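Local coordinates for enterobactin synthetase component F-related protein (Vibrio cholerae serotype O1, PDB 4OXI), which probably activates glycine with ATP as glycyl-adenylate, in a lipopolysaccharide modification pathway related to nonribosomal peptide synthetases that gives resistance to antimicrobial peptides, at residues 494-506 and 557-569. Residues are numbered along the deposited sequence; the frame is centred on the assembly and turned at random.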
ATOM      1  N   HIS A 494     -33.067   8.936  -6.095  1.00 39.60           N
ATOM      2  CA  HIS A 494     -32.812   9.832  -7.214  1.00 40.48           C
ATOM      3  C   HIS A 494     -31.584  10.684  -6.934  1.00 45.00           C
ATOM      4  O   HIS A 494     -30.788  10.984  -7.826  1.00 44.34           O
ATOM      5  CB  HIS A 494     -34.014  10.750  -7.436  1.00 44.04           C
ATOM      6  CG  HIS A 494     -33.837  11.702  -8.577  1.00 58.12           C
ATOM      7  ND1 HIS A 494     -33.359  12.986  -8.413  1.00 60.73           N
ATOM      8  CD2 HIS A 494     -34.050  11.548  -9.907  1.00 63.41           C
ATOM      9  CE1 HIS A 494     -33.293  13.585  -9.590  1.00 62.90           C
ATOM     10  NE2 HIS A 494     -33.706  12.734 -10.514  1.00 67.66           N
ATOM     11  N   SER A 495     -31.443  11.079  -5.676  1.00 40.07           N
ATOM     12  CA  SER A 495     -30.385  11.983  -5.267  1.00 38.89           C
ATOM     13  C   SER A 495     -29.607  11.386  -4.082  1.00 37.91           C
ATOM     14  O   SER A 495     -30.206  10.879  -3.122  1.00 33.69           O
ATOM     15  CB  SER A 495     -31.004  13.337  -4.914  1.00 33.32           C
ATOM     16  OG  SER A 495     -30.035  14.214  -4.372  1.00 47.62           O
ATOM     17  N   VAL A 496     -28.275  11.416  -4.166  1.00 36.96           N
ATOM     18  CA  VAL A 496     -27.404  10.804  -3.153  1.00 32.27           C
ATOM     19  C   VAL A 496     -26.111  11.600  -3.018  1.00 37.14           C
ATOM     20  O   VAL A 496     -25.498  11.952  -4.023  1.00 35.87           O
ATOM     21  CB  VAL A 496     -26.989   9.368  -3.541  1.00 30.79           C
ATOM     22  CG1 VAL A 496     -25.933   8.845  -2.585  1.00 32.41           C
ATOM     23  CG2 VAL A 496     -28.166   8.426  -3.572  1.00 32.51           C
ATOM     24  N   ALA A 497     -25.696  11.883  -1.784  1.00 31.62           N
ATOM     25  CA  ALA A 497     -24.385  12.487  -1.534  1.00 28.99           C
ATOM     26  C   ALA A 497     -23.622  11.684  -0.480  1.00 34.80           C
ATOM     27  O   ALA A 497     -24.209  11.270   0.535  1.00 36.13           O
ATOM     28  CB  ALA A 497     -24.533  13.930  -1.084  1.00 28.61           C
ATOM     29  N   ILE A 498     -22.332  11.448  -0.716  1.00 28.54           N
ATOM     30  CA  ILE A 498     -21.500  10.752   0.263  1.00 26.95           C
ATOM     31  C   ILE A 498     -20.526  11.768   0.847  1.00 28.53           C
ATOM     32  O   ILE A 498     -19.833  12.458   0.108  1.00 29.73           O
ATOM     33  CB  ILE A 498     -20.730   9.574  -0.359  1.00 26.49           C
ATOM     34  CG1 ILE A 498     -21.675   8.654  -1.123  1.00 25.77           C
ATOM     35  CG2 ILE A 498     -19.976   8.792   0.710  1.00 26.27           C
ATOM     36  CD1 ILE A 498     -22.672   7.866  -0.238  1.00 26.53           C
ATOM     37  N   VAL A 499     -20.491  11.877   2.171  1.00 28.61           N
ATOM     38  CA  VAL A 499     -19.704  12.912   2.824  1.00 29.88           C
ATOM     39  C   VAL A 499     -18.720  12.286   3.800  1.00 29.99           C
ATOM     40  O   VAL A 499     -19.114  11.464   4.628  1.00 32.67           O
ATOM     41  CB  VAL A 499     -20.606  13.877   3.609  1.00 31.38           C
ATOM     42  CG1 VAL A 499     -19.771  14.917   4.310  1.00 31.56           C
ATOM     43  CG2 VAL A 499     -21.600  14.543   2.677  1.00 33.29           C
ATOM     44  N   PRO A 500     -17.431  12.656   3.693  1.00 30.08           N
ATOM     45  CA  PRO A 500     -16.448  12.233   4.700  1.00 30.41           C
ATOM     46  C   PRO A 500     -16.815  12.849   6.041  1.00 28.03           C
ATOM     47  O   PRO A 500     -16.926  14.077   6.127  1.00 32.82           O
ATOM     48  CB  PRO A 500     -15.139  12.847   4.197  1.00 25.18           C
ATOM     49  CG  PRO A 500     -15.361  13.052   2.715  1.00 34.09           C
ATOM     50  CD  PRO A 500     -16.811  13.430   2.602  1.00 28.32           C
ATOM     51  N   TRP A 501     -16.989  12.013   7.059  1.00 29.25           N
ATOM     52  CA  TRP A 501     -17.416  12.459   8.384  1.00 32.56           C
ATOM     53  C   TRP A 501     -17.368  11.284   9.356  1.00 32.22           C
ATOM     54  O   TRP A 501     -17.768  10.178   8.997  1.00 33.82           O
ATOM     55  CB  TRP A 501     -18.850  12.998   8.330  1.00 34.75           C
ATOM     56  CG  TRP A 501     -19.224  13.680   9.590  1.00 35.90           C
ATOM     57  CD1 TRP A 501     -19.878  13.137  10.669  1.00 33.06           C
ATOM     58  CD2 TRP A 501     -18.927  15.036   9.935  1.00 33.17           C
ATOM     59  NE1 TRP A 501     -20.003  14.085  11.661  1.00 37.49           N
ATOM     60  CE2 TRP A 501     -19.428  15.258  11.233  1.00 36.29           C
ATOM     61  CE3 TRP A 501     -18.278  16.084   9.272  1.00 36.24           C
ATOM     62  CZ2 TRP A 501     -19.309  16.495  11.875  1.00 38.16           C
ATOM     63  CZ3 TRP A 501     -18.158  17.311   9.912  1.00 38.10           C
ATOM     64  CH2 TRP A 501     -18.671  17.505  11.198  1.00 37.04           C
ATOM     65  N   PRO A 502     -16.909  11.515  10.602  1.00 32.99           N
ATOM     66  CA  PRO A 502     -16.442  12.799  11.155  1.00 36.66           C
ATOM     67  C   PRO A 502     -15.013  13.160  10.752  1.00 37.40           C
ATOM     68  O   PRO A 502     -14.278  12.333  10.210  1.00 34.15           O
ATOM     69  CB  PRO A 502     -16.514  12.579  12.676  1.00 37.34           C
ATOM     70  CG  PRO A 502     -16.405  11.083  12.858  1.00 32.91           C
ATOM     71  CD  PRO A 502     -16.965  10.444  11.617  1.00 29.22           C
ATOM     72  N   LEU A 503     -14.640  14.408  11.004  1.00 37.99           N
ATOM     73  CA  LEU A 503     -13.298  14.879  10.713  1.00 42.26           C
ATOM     74  C   LEU A 503     -12.556  15.143  12.018  1.00 47.92           C
ATOM     75  O   LEU A 503     -13.141  15.616  12.996  1.00 46.76           O
ATOM     76  CB  LEU A 503     -13.350  16.158   9.882  1.00 41.31           C
ATOM     77  CG  LEU A 503     -14.173  16.122   8.596  1.00 39.89           C
ATOM     78  CD1 LEU A 503     -14.116  17.471   7.894  1.00 41.34           C
ATOM     79  CD2 LEU A 503     -13.691  15.014   7.668  1.00 36.14           C
ATOM     80  N   SER A 504     -11.268  14.824  12.034  1.00 44.85           N
ATOM     81  CA  SER A 504     -10.420  15.161  13.168  1.00 40.46           C
ATOM     82  C   SER A 504      -9.939  16.606  13.009  1.00 45.15           C
ATOM     83  O   SER A 504     -10.233  17.253  11.999  1.00 42.90           O
ATOM     84  CB  SER A 504      -9.232  14.213  13.215  1.00 35.16           C
ATOM     85  OG  SER A 504      -8.369  14.452  12.118  1.00 39.88           O
ATOM     86  N   GLU A 505      -9.191  17.110  13.986  1.00 47.58           N
ATOM     87  CA  GLU A 505      -8.688  18.475  13.909  1.00 46.00           C
ATOM     88  C   GLU A 505      -7.739  18.669  12.730  1.00 50.10           C
ATOM     89  O   GLU A 505      -7.567  19.788  12.242  1.00 49.38           O
ATOM     90  CB  GLU A 505      -7.989  18.873  15.205  1.00 59.08           C
ATOM     91  CG  GLU A 505      -8.856  18.748  16.442  1.00 68.52           C
ATOM     92  CD  GLU A 505      -8.120  19.164  17.704  1.00 83.07           C
ATOM     93  OE1 GLU A 505      -6.868  19.229  17.674  1.00 78.67           O
ATOM     94  OE2 GLU A 505      -8.794  19.431  18.724  1.00 86.70           O
ATOM     95  N   SER A 506      -7.127  17.580  12.267  1.00 46.02           N
ATOM     96  CA  SER A 506      -6.229  17.663  11.122  1.00 43.82           C
ATOM     97  C   SER A 506      -6.983  17.543   9.806  1.00 43.36           C
ATOM     98  O   SER A 506      -6.382  17.602   8.732  1.00 44.92           O
ATOM     99  CB  SER A 506      -5.139  16.593  11.203  1.00 48.85           C
ATOM    100  OG  SER A 506      -4.526  16.577  12.485  1.00 45.23           O
ATOM    101  N   LYS A 557     -23.406  21.310  -8.588  1.00 59.02           N
ATOM    102  CA  LYS A 557     -22.564  20.321  -7.913  1.00 63.19           C
ATOM    103  C   LYS A 557     -22.782  20.328  -6.392  1.00 60.36           C
ATOM    104  O   LYS A 557     -22.947  21.392  -5.782  1.00 53.65           O
ATOM    105  CB  LYS A 557     -21.087  20.555  -8.242  1.00 65.26           C
ATOM    106  CG  LYS A 557     -20.770  20.565  -9.735  1.00 67.09           C
ATOM    107  CD  LYS A 557     -21.165  19.260 -10.416  1.00 71.19           C
ATOM    108  CE  LYS A 557     -20.201  18.128 -10.074  1.00 68.62           C
ATOM    109  NZ  LYS A 557     -20.523  16.864 -10.807  1.00 73.16           N
ATOM    110  N   THR A 558     -22.788  19.138  -5.788  1.00 53.35           N
ATOM    111  CA  THR A 558     -23.084  19.018  -4.365  1.00 50.79           C
ATOM    112  C   THR A 558     -21.995  19.676  -3.531  1.00 54.15           C
ATOM    113  O   THR A 558     -20.817  19.413  -3.730  1.00 53.40           O
ATOM    114  CB  THR A 558     -23.223  17.550  -3.922  1.00 50.59           C
ATOM    115  OG1 THR A 558     -24.261  16.913  -4.672  1.00 49.92           O
ATOM    116  CG2 THR A 558     -23.566  17.472  -2.438  1.00 45.60           C
ATOM    117  N   ASP A 559     -22.406  20.528  -2.598  1.00 52.67           N
ATOM    118  CA  ASP A 559     -21.491  21.244  -1.715  1.00 49.53           C
ATOM    119  C   ASP A 559     -21.183  20.390  -0.478  1.00 46.69           C
ATOM    120  O   ASP A 559     -21.900  20.449   0.525  1.00 48.35           O
ATOM    121  CB  ASP A 559     -22.135  22.581  -1.312  1.00 44.58           C
ATOM    122  CG  ASP A 559     -21.166  23.533  -0.631  1.00 54.34           C
ATOM    123  OD1 ASP A 559     -20.192  23.068  -0.000  1.00 56.94           O
ATOM    124  OD2 ASP A 559     -21.394  24.762  -0.714  1.00 57.30           O
ATOM    125  N   ILE A 560     -20.113  19.602  -0.553  1.00 47.39           N
ATOM    126  CA  ILE A 560     -19.735  18.701   0.537  1.00 42.82           C
ATOM    127  C   ILE A 560     -19.479  19.432   1.862  1.00 47.01           C
ATOM    128  O   ILE A 560     -19.893  18.959   2.928  1.00 46.41           O
ATOM    129  CB  ILE A 560     -18.522  17.830   0.151  1.00 45.69           C
ATOM    130  CG1 ILE A 560     -18.884  16.896  -1.005  1.00 45.69           C
ATOM    131  CG2 ILE A 560     -18.024  17.016   1.340  1.00 41.57           C
ATOM    132  CD1 ILE A 560     -17.810  15.837  -1.292  1.00 51.23           C
ATOM    133  N   LYS A 561     -18.825  20.590   1.792  1.00 48.98           N
ATOM    134  CA  LYS A 561     -18.530  21.388   2.989  1.00 49.84           C
ATOM    135  C   LYS A 561     -19.781  21.796   3.764  1.00 49.22           C
ATOM    136  O   LYS A 561     -19.814  21.693   4.993  1.00 48.74           O
ATOM    137  CB  LYS A 561     -17.698  22.627   2.635  1.00 53.45           C
ATOM    138  CG  LYS A 561     -16.297  22.296   2.126  1.00 58.59           C
ATOM    139  CD  LYS A 561     -15.447  23.544   1.927  1.00 63.02           C
ATOM    140  CE  LYS A 561     -13.999  23.173   1.601  1.00 67.77           C
ATOM    141  NZ  LYS A 561     -13.319  22.483   2.740  1.00 63.48           N
ATOM    142  N   ALA A 562     -20.812  22.244   3.048  1.00 47.34           N
ATOM    143  CA  ALA A 562     -22.052  22.694   3.687  1.00 46.71           C
ATOM    144  C   ALA A 562     -22.710  21.553   4.462  1.00 47.09           C
ATOM    145  O   ALA A 562     -23.224  21.744   5.572  1.00 47.20           O
ATOM    146  CB  ALA A 562     -23.007  23.262   2.646  1.00 42.13           C
ATOM    147  N   LEU A 563     -22.687  20.363   3.869  1.00 44.46           N
ATOM    148  CA  LEU A 563     -23.186  19.175   4.543  1.00 44.32           C
ATOM    149  C   LEU A 563     -22.327  18.883   5.781  1.00 46.99           C
ATOM    150  O   LEU A 563     -22.848  18.494   6.832  1.00 44.99           O
ATOM    151  CB  LEU A 563     -23.223  17.990   3.573  1.00 38.53           C
ATOM    152  CG  LEU A 563     -24.316  18.060   2.498  1.00 42.29           C
ATOM    153  CD1 LEU A 563     -24.065  17.061   1.378  1.00 33.94           C
ATOM    154  CD2 LEU A 563     -25.695  17.818   3.124  1.00 36.15           C
ATOM    155  N   GLN A 564     -21.016  19.100   5.667  1.00 45.18           N
ATOM    156  CA  GLN A 564     -20.124  18.944   6.814  1.00 45.86           C
ATOM    157  C   GLN A 564     -20.482  19.940   7.921  1.00 45.27           C
ATOM    158  O   GLN A 564     -20.609  19.556   9.090  1.00 46.26           O
ATOM    159  CB  GLN A 564     -18.649  19.024   6.387  1.00 42.85           C
ATOM    160  CG  GLN A 564     -18.237  17.773   5.607  1.00 43.08           C
ATOM    161  CD  GLN A 564     -16.838  17.802   5.026  1.00 40.12           C
ATOM    162  OE1 GLN A 564     -16.342  18.837   4.591  1.00 42.94           O
ATOM    163  NE2 GLN A 564     -16.200  16.637   4.998  1.00 35.70           N
ATOM    164  N   GLN A 565     -20.693  21.198   7.542  1.00 47.04           N
ATOM    165  CA  GLN A 565     -21.111  22.226   8.493  1.00 48.04           C
ATOM    166  C   GLN A 565     -22.423  21.838   9.163  1.00 50.97           C
ATOM    167  O   GLN A 565     -22.580  21.989  10.377  1.00 51.09           O
ATOM    168  CB  GLN A 565     -21.274  23.579   7.798  1.00 50.26           C
ATOM    169  CG  GLN A 565     -20.049  24.065   7.046  1.00 53.88           C
ATOM    170  CD  GLN A 565     -20.293  25.384   6.326  1.00 70.36           C
ATOM    171  OE1 GLN A 565     -21.025  26.249   6.819  1.00 79.47           O
ATOM    172  NE2 GLN A 565     -19.686  25.541   5.148  1.00 63.70           N
ATOM    173  N   GLN A 566     -23.365  21.334   8.371  1.00 50.31           N
ATOM    174  CA  GLN A 566     -24.657  20.939   8.921  1.00 45.73           C
ATOM    175  C   GLN A 566     -24.497  19.832   9.938  1.00 45.17           C
ATOM    176  O   GLN A 566     -25.070  19.895  11.023  1.00 51.55           O
ATOM    177  CB  GLN A 566     -25.619  20.504   7.823  1.00 45.93           C
ATOM    178  CG  GLN A 566     -26.910  19.915   8.381  1.00 49.75           C
ATOM    179  CD  GLN A 566     -28.020  19.839   7.352  1.00 50.72           C
ATOM    180  OE1 GLN A 566     -28.004  20.552   6.342  1.00 46.77           O
ATOM    181  NE2 GLN A 566     -28.995  18.970   7.604  1.00 46.60           N
ATOM    182  N   LEU A 567     -23.708  18.820   9.587  1.00 48.59           N
ATOM    183  CA  LEU A 567     -23.458  17.688  10.479  1.00 45.88           C
ATOM    184  C   LEU A 567     -22.791  18.114  11.794  1.00 49.58           C
ATOM    185  O   LEU A 567     -23.064  17.539  12.853  1.00 49.61           O
ATOM    186  CB  LEU A 567     -22.597  16.643   9.771  1.00 47.86           C
ATOM    187  CG  LEU A 567     -23.274  15.825   8.680  1.00 45.43           C
ATOM    188  CD1 LEU A 567     -22.227  15.155   7.807  1.00 45.66           C
ATOM    189  CD2 LEU A 567     -24.166  14.791   9.314  1.00 42.99           C
ATOM    190  N   ALA A 568     -21.923  19.122  11.718  1.00 50.67           N
ATOM    191  CA  ALA A 568     -21.223  19.639  12.895  1.00 53.61           C
ATOM    192  C   ALA A 568     -22.200  20.239  13.910  1.00 58.07           C
ATOM    193  O   ALA A 568     -21.936  20.248  15.113  1.00 57.38           O
ATOM    194  CB  ALA A 568     -20.183  20.683  12.479  1.00 41.61           C
ATOM    195  N   SER A 569     -23.330  20.734  13.411  1.00 58.45           N
ATOM    196  CA  SER A 569     -24.323  21.403  14.249  1.00 58.14           C
ATOM    197  C   SER A 569     -25.031  20.460  15.215  1.00 57.20           C
ATOM    198  O   SER A 569     -25.595  20.900  16.214  1.00 63.57           O
ATOM    199  CB  SER A 569     -25.344  22.121  13.375  1.00 58.02           C
ATOM    200  OG  SER A 569     -24.688  23.032  12.516  1.00 61.74           O
TER
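With chi1 of W501 at -170°, CG lies opposite the backbone N and the indole is carried against helix 560-568; Q564, its chain extended beyond CG (chi2 175°), slides past that ring in the other direction to reach the strand. The indole rests on the part of the helix that carries Q564, L567 and A568. L567 CB sits over the centre of one face, 3.9 Å from the centroid of the six-membered ring and close to its normal, which meets the definition of a CH-pi contact, while P502 CB covers the opposite face toward the rim. At the far end of the indole, the six-membered-ring atom W501 CH2 touches A568 CB at 3.7 Å.

One hydrogen bond joins the segments: Q564 NE2 donates to P500 O over 2.9 Å, with an N-H...O angle of 162°. The acceptor lies nearly in the amide plane and the donor in the carbonyl plane, a geometry consistent with the bond holding the amide in this rotation. L503 CD1 comes to 3.7 Å from the same NE2.

V499 divides its methyls: CG1 packs on Q564 CG at 3.5 Å and CG2 on L563 CD1 at 3.8 Å. Nearer the start of the helix, I560 CG2 lies against P500 CD, and A497 CB touches T558 CG2 at 3.9 Å. At that end D559 caps the helix, its OD1 accepting from A562 N.

The helix thus covers one side of edge strand 496-500 in the small C-terminal subdomain of the adenylation fold, whereas V496 and I498 face helix 480-491. The P500 side chain is about 13 Å from the bound glycyl-adenylate, so this is a fold contact. Its 509 Å² of buried surface is chiefly apolar; the Q564 NE2 to P500 O bond would restrain how the helix sits against the strand's end.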